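Local coordinates for methyltransferase type 12 (Clostridium thermocellum, PDB 3JWG), which probably transfers a methyl group from S-adenosyl-L-methionine to the 2'-hydroxyl of the 3'-terminal nucleotide of small RNAs, this chain being its C-terminal methyltransferase domain, at residues 113-116 with 117-121; 121-124 with 125-129; 65-68 with 69-72. All coordinates share one frame; numbering follows the deposited sequence.

Interaction 1 (113-116 with 117-121); sequences EHLD and ENRLQ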
loop_
_atom_site.group_PDB
_atom_site.type_symbol
_atom_site.label_atom_id
_atom_site.label_comp_id
_atom_site.label_asym_id
_atom_site.label_seq_id
_atom_site.Cartn_x
_atom_site.Cartn_y
_atom_site.Cartn_z
ATOM N N GLU A 113 7.447 6.791 1.025
ATOM C CA GLU A 113 8.114 7.846 1.782
ATOM C C GLU A 113 9.446 7.380 2.384
ATOM O O GLU A 113 10.183 8.181 2.948
ATOM C CB GLU A 113 7.199 8.377 2.892
ATOM C CG GLU A 113 6.838 7.350 3.952
ATOM C CD GLU A 113 5.581 6.562 3.619
ATOM O OE1 GLU A 113 5.197 6.494 2.430
ATOM O OE2 GLU A 113 4.982 6.001 4.556
ATOM N N HIS A 114 9.755 6.090 2.258
ATOM C CA HIS A 114 11.008 5.545 2.795
ATOM C C HIS A 114 12.051 5.233 1.723
ATOM O O HIS A 114 13.163 4.821 2.040
ATOM C CB HIS A 114 10.736 4.253 3.573
ATOM C CG HIS A 114 9.835 4.435 4.750
ATOM N ND1 HIS A 114 10.130 5.294 5.787
ATOM C CD2 HIS A 114 8.650 3.859 5.064
ATOM C CE1 HIS A 114 9.168 5.236 6.689
ATOM N NE2 HIS A 114 8.257 4.373 6.275
ATOM N N LEU A 115 11.697 5.431 0.459
ATOM C CA LEU A 115 12.605 5.117 -0.640
ATOM C C LEU A 115 13.385 6.312 -1.173
ATOM O O LEU A 115 12.829 7.392 -1.333
ATOM C CB LEU A 115 11.813 4.492 -1.794
ATOM C CG LEU A 115 10.911 3.307 -1.426
ATOM C CD1 LEU A 115 10.139 2.833 -2.655
ATOM C CD2 LEU A 115 11.767 2.175 -0.866
ATOM N N ASP A 116 14.676 6.121 -1.446
ATOM C CA ASP A 116 15.468 7.210 -2.011
ATOM C C ASP A 116 15.131 7.266 -3.498
ATOM O O ASP A 116 14.369 6.434 -3.996
ATOM C CB ASP A 116 16.978 6.987 -1.808
ATOM C CG ASP A 116 17.454 5.633 -2.305
ATOM O OD1 ASP A 116 17.110 5.247 -3.440
ATOM O OD2 ASP A 116 18.190 4.954 -1.554
ATOM N N GLU A 117 15.694 8.243 -4.202
ATOM C CA GLU A 117 15.429 8.427 -5.625
ATOM C C GLU A 117 15.582 7.166 -6.474
ATOM O O GLU A 117 14.686 6.832 -7.255
ATOM C CB GLU A 117 16.327 9.531 -6.183
ATOM C CG GLU A 117 15.949 9.978 -7.585
ATOM C CD GLU A 117 16.866 11.068 -8.121
ATOM O OE1 GLU A 117 18.077 10.805 -8.295
ATOM O OE2 GLU A 117 16.373 12.189 -8.365
ATOM N N ASN A 118 16.705 6.469 -6.333
ATOM C CA ASN A 118 16.931 5.254 -7.114
ATOM C C ASN A 118 15.917 4.156 -6.816
ATOM O O ASN A 118 15.345 3.573 -7.736
ATOM C CB ASN A 118 18.341 4.695 -6.875
ATOM C CG ASN A 118 18.529 3.312 -7.490
ATOM O OD1 ASN A 118 18.323 3.120 -8.689
ATOM N ND2 ASN A 118 18.914 2.343 -6.669
ATOM N N ARG A 119 15.699 3.863 -5.538
ATOM C CA ARG A 119 14.755 2.810 -5.177
ATOM C C ARG A 119 13.316 3.151 -5.555
ATOM O O ARG A 119 12.546 2.271 -5.936
ATOM C CB ARG A 119 14.828 2.506 -3.683
ATOM C CG ARG A 119 16.087 1.782 -3.243
ATOM C CD ARG A 119 15.789 1.063 -1.942
ATOM N NE ARG A 119 16.880 1.124 -0.979
ATOM C CZ ARG A 119 16.698 1.005 0.332
ATOM N NH1 ARG A 119 15.469 0.826 0.807
ATOM N NH2 ARG A 119 17.734 1.061 1.164
ATOM N N LEU A 120 12.954 4.425 -5.449
ATOM C CA LEU A 120 11.600 4.852 -5.799
ATOM C C LEU A 120 11.354 4.644 -7.290
ATOM O O LEU A 120 10.315 4.119 -7.686
ATOM C CB LEU A 120 11.393 6.326 -5.452
ATOM C CG LEU A 120 10.043 6.931 -5.847
ATOM C CD1 LEU A 120 8.912 6.163 -5.159
ATOM C CD2 LEU A 120 10.012 8.408 -5.455
ATOM N N GLN A 121 12.310 5.055 -8.119
ATOM C CA GLN A 121 12.162 4.891 -9.560
ATOM C C GLN A 121 12.067 3.404 -9.916
ATOM O O GLN A 121 11.251 2.999 -10.745
ATOM C CB GLN A 121 13.336 5.563 -10.290
ATOM C CG GLN A 121 13.266 7.099 -10.243
ATOM C CD GLN A 121 14.428 7.789 -10.947
ATOM O OE1 GLN A 121 14.695 7.540 -12.122
ATOM N NE2 GLN A 121 15.116 8.668 -10.229
#

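Interaction 2 (121-124 with 125-129); sequences QAFE and KVLFE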
loop_
_atom_site.group_PDB
_atom_site.type_symbol
_atom_site.label_atom_id
_atom_site.label_comp_id
_atom_site.label_asym_id
_atom_site.label_seq_id
_atom_site.Cartn_x
_atom_site.Cartn_y
_atom_site.Cartn_z
ATOM N N GLN A 121 12.310 5.055 -8.119
ATOM C CA GLN A 121 12.162 4.891 -9.560
ATOM C C GLN A 121 12.067 3.404 -9.916
ATOM O O GLN A 121 11.251 2.999 -10.745
ATOM C CB GLN A 121 13.336 5.563 -10.290
ATOM C CG GLN A 121 13.266 7.099 -10.243
ATOM C CD GLN A 121 14.428 7.789 -10.947
ATOM O OE1 GLN A 121 14.695 7.540 -12.122
ATOM N NE2 GLN A 121 15.116 8.668 -10.229
ATOM N N ALA A 122 12.891 2.585 -9.273
ATOM C CA ALA A 122 12.868 1.152 -9.523
ATOM C C ALA A 122 11.508 0.590 -9.090
ATOM O O ALA A 122 10.893 -0.193 -9.813
ATOM C CB ALA A 122 13.996 0.469 -8.754
ATOM N N PHE A 123 11.040 1.002 -7.913
ATOM C CA PHE A 123 9.757 0.537 -7.400
ATOM C C PHE A 123 8.597 0.943 -8.319
ATOM O O PHE A 123 7.642 0.183 -8.493
ATOM C CB PHE A 123 9.514 1.081 -5.988
ATOM C CG PHE A 123 8.206 0.634 -5.384
ATOM C CD1 PHE A 123 7.988 -0.706 -5.076
ATOM C CD2 PHE A 123 7.189 1.551 -5.137
ATOM C CE1 PHE A 123 6.773 -1.129 -4.528
ATOM C CE2 PHE A 123 5.970 1.144 -4.590
ATOM C CZ PHE A 123 5.758 -0.198 -4.284
ATOM N N GLU A 124 8.676 2.142 -8.898
ATOM C CA GLU A 124 7.638 2.626 -9.808
ATOM C C GLU A 124 7.487 1.672 -10.993
ATOM O O GLU A 124 6.372 1.343 -11.400
ATOM C CB GLU A 124 7.993 4.020 -10.340
ATOM C CG GLU A 124 8.041 5.117 -9.287
ATOM C CD GLU A 124 8.511 6.446 -9.859
ATOM O OE1 GLU A 124 8.940 6.478 -11.032
ATOM O OE2 GLU A 124 8.453 7.457 -9.133
ATOM N N LYS A 125 8.614 1.248 -11.559
ATOM C CA LYS A 125 8.587 0.322 -12.689
ATOM C C LYS A 125 7.952 -0.985 -12.241
ATOM O O LYS A 125 7.050 -1.513 -12.898
ATOM C CB LYS A 125 10.000 0.035 -13.200
ATOM C CG LYS A 125 10.680 1.188 -13.910
ATOM C CD LYS A 125 12.015 0.735 -14.483
ATOM C CE LYS A 125 12.753 1.864 -15.186
ATOM N NZ LYS A 125 14.077 1.394 -15.706
ATOM N N VAL A 126 8.431 -1.510 -11.118
ATOM C CA VAL A 126 7.900 -2.761 -10.582
ATOM C C VAL A 126 6.386 -2.683 -10.383
ATOM O O VAL A 126 5.644 -3.623 -10.700
ATOM C CB VAL A 126 8.545 -3.104 -9.214
ATOM C CG1 VAL A 126 7.846 -4.319 -8.600
ATOM C CG2 VAL A 126 10.030 -3.384 -9.392
ATOM N N LEU A 127 5.934 -1.551 -9.866
ATOM C CA LEU A 127 4.522 -1.354 -9.589
ATOM C C LEU A 127 3.627 -1.123 -10.804
ATOM O O LEU A 127 2.661 -1.860 -11.018
ATOM C CB LEU A 127 4.357 -0.190 -8.604
ATOM C CG LEU A 127 2.947 0.209 -8.158
ATOM C CD1 LEU A 127 2.164 -1.006 -7.685
ATOM C CD2 LEU A 127 3.059 1.239 -7.044
ATOM N N PHE A 128 3.951 -0.111 -11.599
ATOM C CA PHE A 128 3.130 0.237 -12.752
ATOM C C PHE A 128 3.457 -0.445 -14.078
ATOM O O PHE A 128 2.642 -0.420 -14.998
ATOM C CB PHE A 128 3.147 1.756 -12.941
ATOM C CG PHE A 128 2.643 2.518 -11.740
ATOM C CD1 PHE A 128 1.296 2.475 -11.389
ATOM C CD2 PHE A 128 3.521 3.260 -10.951
ATOM C CE1 PHE A 128 0.830 3.158 -10.263
ATOM C CE2 PHE A 128 3.068 3.945 -9.825
ATOM C CZ PHE A 128 1.719 3.894 -9.478
ATOM N N GLU A 129 4.632 -1.054 -14.182
ATOM C CA GLU A 129 4.996 -1.729 -15.425
ATOM C C GLU A 129 5.017 -3.246 -15.260
ATOM O O GLU A 129 4.455 -3.965 -16.078
ATOM C CB GLU A 129 6.356 -1.240 -15.926
ATOM C CG GLU A 129 6.691 -1.691 -17.338
ATOM C CD GLU A 129 8.082 -1.271 -17.769
ATOM O OE1 GLU A 129 8.365 -0.053 -17.784
ATOM O OE2 GLU A 129 8.893 -2.164 -18.094
#

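Interaction 3 (65-68 with 69-72); sequences VLER and AKDR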
loop_
_atom_site.group_PDB
_atom_site.type_symbol
_atom_site.label_atom_id
_atom_site.label_comp_id
_atom_site.label_asym_id
_atom_site.label_seq_id
_atom_site.Cartn_x
_atom_site.Cartn_y
_atom_site.Cartn_z
ATOM N N VAL A 65 10.493 -9.452 9.239
ATOM C CA VAL A 65 9.146 -8.892 9.258
ATOM C C VAL A 65 8.120 -9.927 8.811
ATOM O O VAL A 65 7.098 -10.126 9.467
ATOM C CB VAL A 65 9.035 -7.665 8.333
ATOM C CG1 VAL A 65 7.615 -7.117 8.370
ATOM C CG2 VAL A 65 10.030 -6.593 8.767
ATOM N N LEU A 66 8.397 -10.582 7.689
ATOM C CA LEU A 66 7.493 -11.595 7.163
ATOM C C LEU A 66 7.269 -12.708 8.173
ATOM O O LEU A 66 6.179 -13.276 8.252
ATOM C CB LEU A 66 8.045 -12.168 5.855
ATOM C CG LEU A 66 7.949 -11.209 4.665
ATOM C CD1 LEU A 66 8.689 -11.782 3.473
ATOM C CD2 LEU A 66 6.482 -10.971 4.325
ATOM N N GLU A 67 8.302 -13.006 8.956
ATOM C CA GLU A 67 8.220 -14.046 9.974
ATOM C C GLU A 67 7.279 -13.580 11.083
ATOM O O GLU A 67 6.533 -14.368 11.661
ATOM C CB GLU A 67 9.612 -14.323 10.545
ATOM C CG GLU A 67 9.806 -15.744 11.031
ATOM C CD GLU A 67 9.540 -16.767 9.941
ATOM O OE1 GLU A 67 10.114 -16.629 8.839
ATOM O OE2 GLU A 67 8.761 -17.714 10.186
ATOM N N ARG A 68 7.315 -12.286 11.372
ATOM C CA ARG A 68 6.455 -11.710 12.393
ATOM C C ARG A 68 5.026 -11.684 11.870
ATOM O O ARG A 68 4.079 -11.923 12.615
ATOM C CB ARG A 68 6.900 -10.285 12.719
ATOM C CG ARG A 68 8.307 -10.189 13.268
ATOM C CD ARG A 68 8.781 -8.748 13.249
ATOM N NE ARG A 68 10.148 -8.611 13.737
ATOM C CZ ARG A 68 10.853 -7.486 13.666
ATOM N NH1 ARG A 68 10.316 -6.403 13.120
ATOM N NH2 ARG A 68 12.090 -7.444 14.142
ATOM N N ALA A 69 4.880 -11.387 10.583
ATOM C CA ALA A 69 3.562 -11.335 9.967
ATOM C C ALA A 69 2.886 -12.695 10.078
ATOM O O ALA A 69 1.762 -12.796 10.565
ATOM C CB ALA A 69 3.677 -10.921 8.500
ATOM N N LYS A 70 3.574 -13.743 9.636
ATOM C CA LYS A 70 2.997 -15.082 9.692
ATOM C C LYS A 70 2.642 -15.489 11.118
ATOM O O LYS A 70 1.677 -16.218 11.337
ATOM C CB LYS A 70 3.941 -16.106 9.049
ATOM C CG LYS A 70 5.391 -16.006 9.470
ATOM C CD LYS A 70 6.253 -16.990 8.681
ATOM C CE LYS A 70 6.175 -16.728 7.179
ATOM N NZ LYS A 70 7.046 -17.650 6.393
ATOM N N ASP A 71 3.408 -15.006 12.088
ATOM C CA ASP A 71 3.127 -15.327 13.479
ATOM C C ASP A 71 1.908 -14.537 13.943
ATOM O O ASP A 71 1.035 -15.068 14.627
ATOM C CB ASP A 71 4.331 -15.000 14.363
ATOM C CG ASP A 71 4.090 -15.347 15.820
ATOM O OD1 ASP A 71 3.622 -16.476 16.092
ATOM O OD2 ASP A 71 4.371 -14.499 16.694
ATOM N N ARG A 72 1.850 -13.268 13.556
ATOM C CA ARG A 72 0.731 -12.411 13.927
ATOM C C ARG A 72 -0.562 -12.857 13.245
ATOM O O ARG A 72 -1.646 -12.750 13.815
ATOM C CB ARG A 72 1.038 -10.960 13.556
ATOM C CG ARG A 72 -0.146 -10.040 13.728
ATOM C CD ARG A 72 0.182 -8.605 13.365
ATOM N NE ARG A 72 -1.031 -7.794 13.364
ATOM C CZ ARG A 72 -2.070 -8.017 12.565
ATOM N NH1 ARG A 72 -2.033 -9.022 11.702
ATOM N NH2 ARG A 72 -3.149 -7.247 12.637
#

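Interaction 1 (113-116 with 117-121)
The carboxylate of Asp-116 and the guanidinium of Arg-119 stand steeply against each other, their planes 72° apart, at the N-cap of helix 117-131. Asp-116 OD2 approaches the guanidinium obliquely, as does Leu-115 CD2. With OD2 4.1 Å from Arg-119 NE and well out of the guanidinium plane, no N-H is aimed at the oxygen; the two groups attract at most as nearby opposite charges. The capping itself falls to the other carboxylate oxygen. Asp-116 CG sits between its backbone N and carbonyl carbon (chi1 53°), which swings OD1 back over the first turn, where it accepts from Arg-119 N at 2.9 Å in an almost straight bond of 178°. One end of the residue thus caps the helix while its backbone begins the helical pattern: Asp-116 O takes the N-H of Leu-120, also at 2.9 Å. Arg-119 crosses the carboxylate at about a right angle, its CG 3.6 Å from Asp-116 OD1. Leu-115 and Leu-120, just before the N-cap and four residues after it, form a hydrophobic staple. Leu-115 CB meets Leu-120 CB at 4.1 Å, and Leu-120 also packs on Ile-112 and Trp-166 in flanking loops. The whole lies at the surface, at the turn leading from strand 105-109 into the helix. Leu-115 CD1 lies 4.0 Å from Leu-120 CA.

Interaction 2 (121-124 with 125-129)
Leu-127 folds back onto Phe-123, one turn earlier in helix 117-131, the helical element of a beta-alpha-beta crossover between strands 105-109 and 135-141 of the Rossmann-like methyltransferase sheet. Starting at the backbone, Leu-127 CB lies 3.3 Å from Phe-123 O, the same carbonyl that accepts the Leu-127 N-H at 2.8 Å. CG, anti to the backbone N (chi1 -180°), sits 3.9 Å above the plane of the Phe-128 ring, over its centre. Of the two methyls, CD2 turns to Phe-123, touching ring atom CE2 at 3.8 Å and CZ at 4.1 Å and approaching the ring obliquely. Phe-123 also has its CG anti to N, and this carries the ring outward from the helix, on the side where Leu-127 also points. The pair faces the sheet: Leu-127 packs on Ala-106 and Val-108 of one strand and Val-136 of the other, while Phe-123 shares Val-108. Around the helix, Glu-124 and Phe-128 make the side turned to helix 168-182, where both touch Val-178; Glu-124, a buried residue, has its OE2 satisfied by a hydrogen bond from Trp-174 NE1. Val-126 packs on Phe-100, its CG2 being 3.3 Å from Ala-122 O. The extended chain of Lys-125 is exposed but touches Tyr-182 of helix 168-182, with only its CB and CG near the preceding turn. The helix widens to a pi-type turn at 126-129. Glu-124 O accepts Phe-128 N at 2.8 Å, and Phe-128 CD2 lies 3.5 Å from the same oxygen.

Interaction 3 (65-68 with 69-72)
Helix 63-73, which follows strand 55-60 in the Rossmann-like methyltransferase domain, carries an i to i+3 pairing of Glu-67 and Lys-70 on its outer side. The pair is close in its aliphatic and carboxylate parts rather than at the charged tips. Lys-70 CG is wedged between backbone N and carbonyl carbon (chi1 47°), a placement that lays it against the preceding turn, 3.0 Å from Glu-67 O and 3.1 Å from Leu-66 O. These are tight approaches for a methylene. Together with the extended chi2, this first torsion brings CD alongside the Glu-67 carboxylate, with OE2 at 3.0 Å; the bend at chi3, 60°, then turns CE back to within 3.6 Å of Leu-66 O. Glu-67, itself bent at chi2, crosses the lysine at a slant, and its OE1 remains 4.1 Å from Lys-70 NZ. The opposite charges are therefore near one another but beyond salt-bridge range, and any attraction is probably mild. Beneath them runs the regular helix bonding: Lys-70 N gives to Leu-66 O, and Asp-71 N to Glu-67 O, the latter bond longer at 3.2 Å and bent to 143°. The buried side holds Ala-69 and Leu-66: Ala-69 sets its CB against Leu-66 O, and the Leu-66 side chain packs on Asp-60 and Cys-38. Arg-72 leaves the helix in an extended chain, and its NH1 is hydrogen-bonded to Ser-45 OG, tying the end of the helix to helix 42-48. At its root, Arg-72 CB lies 3.3 Å from Arg-68 O.

Interaction 1 caps the start of helix 117-131 and interaction 2 continues along it, the two sharing Gln-121; their centres lie 10 Å apart, and they join where Leu-115 CD1 packs on Phe-123 CB at 3.8 Å. Interaction 3 is separate, on helix 63-73, its centre about 24 Å from that of interaction 1 and about 25 Å from that of interaction 2, with nearest atoms no closer than about 11 Å. None of the three contacts touches the magnesium ion bound at Gly-37 and Ile-109: the side chains of Phe-123 and Val-65 each stay about 9 Å from the metal, that of Leu-115 about 11 Å. All three lie within the methyltransferase domain, near the metal but not ligating it.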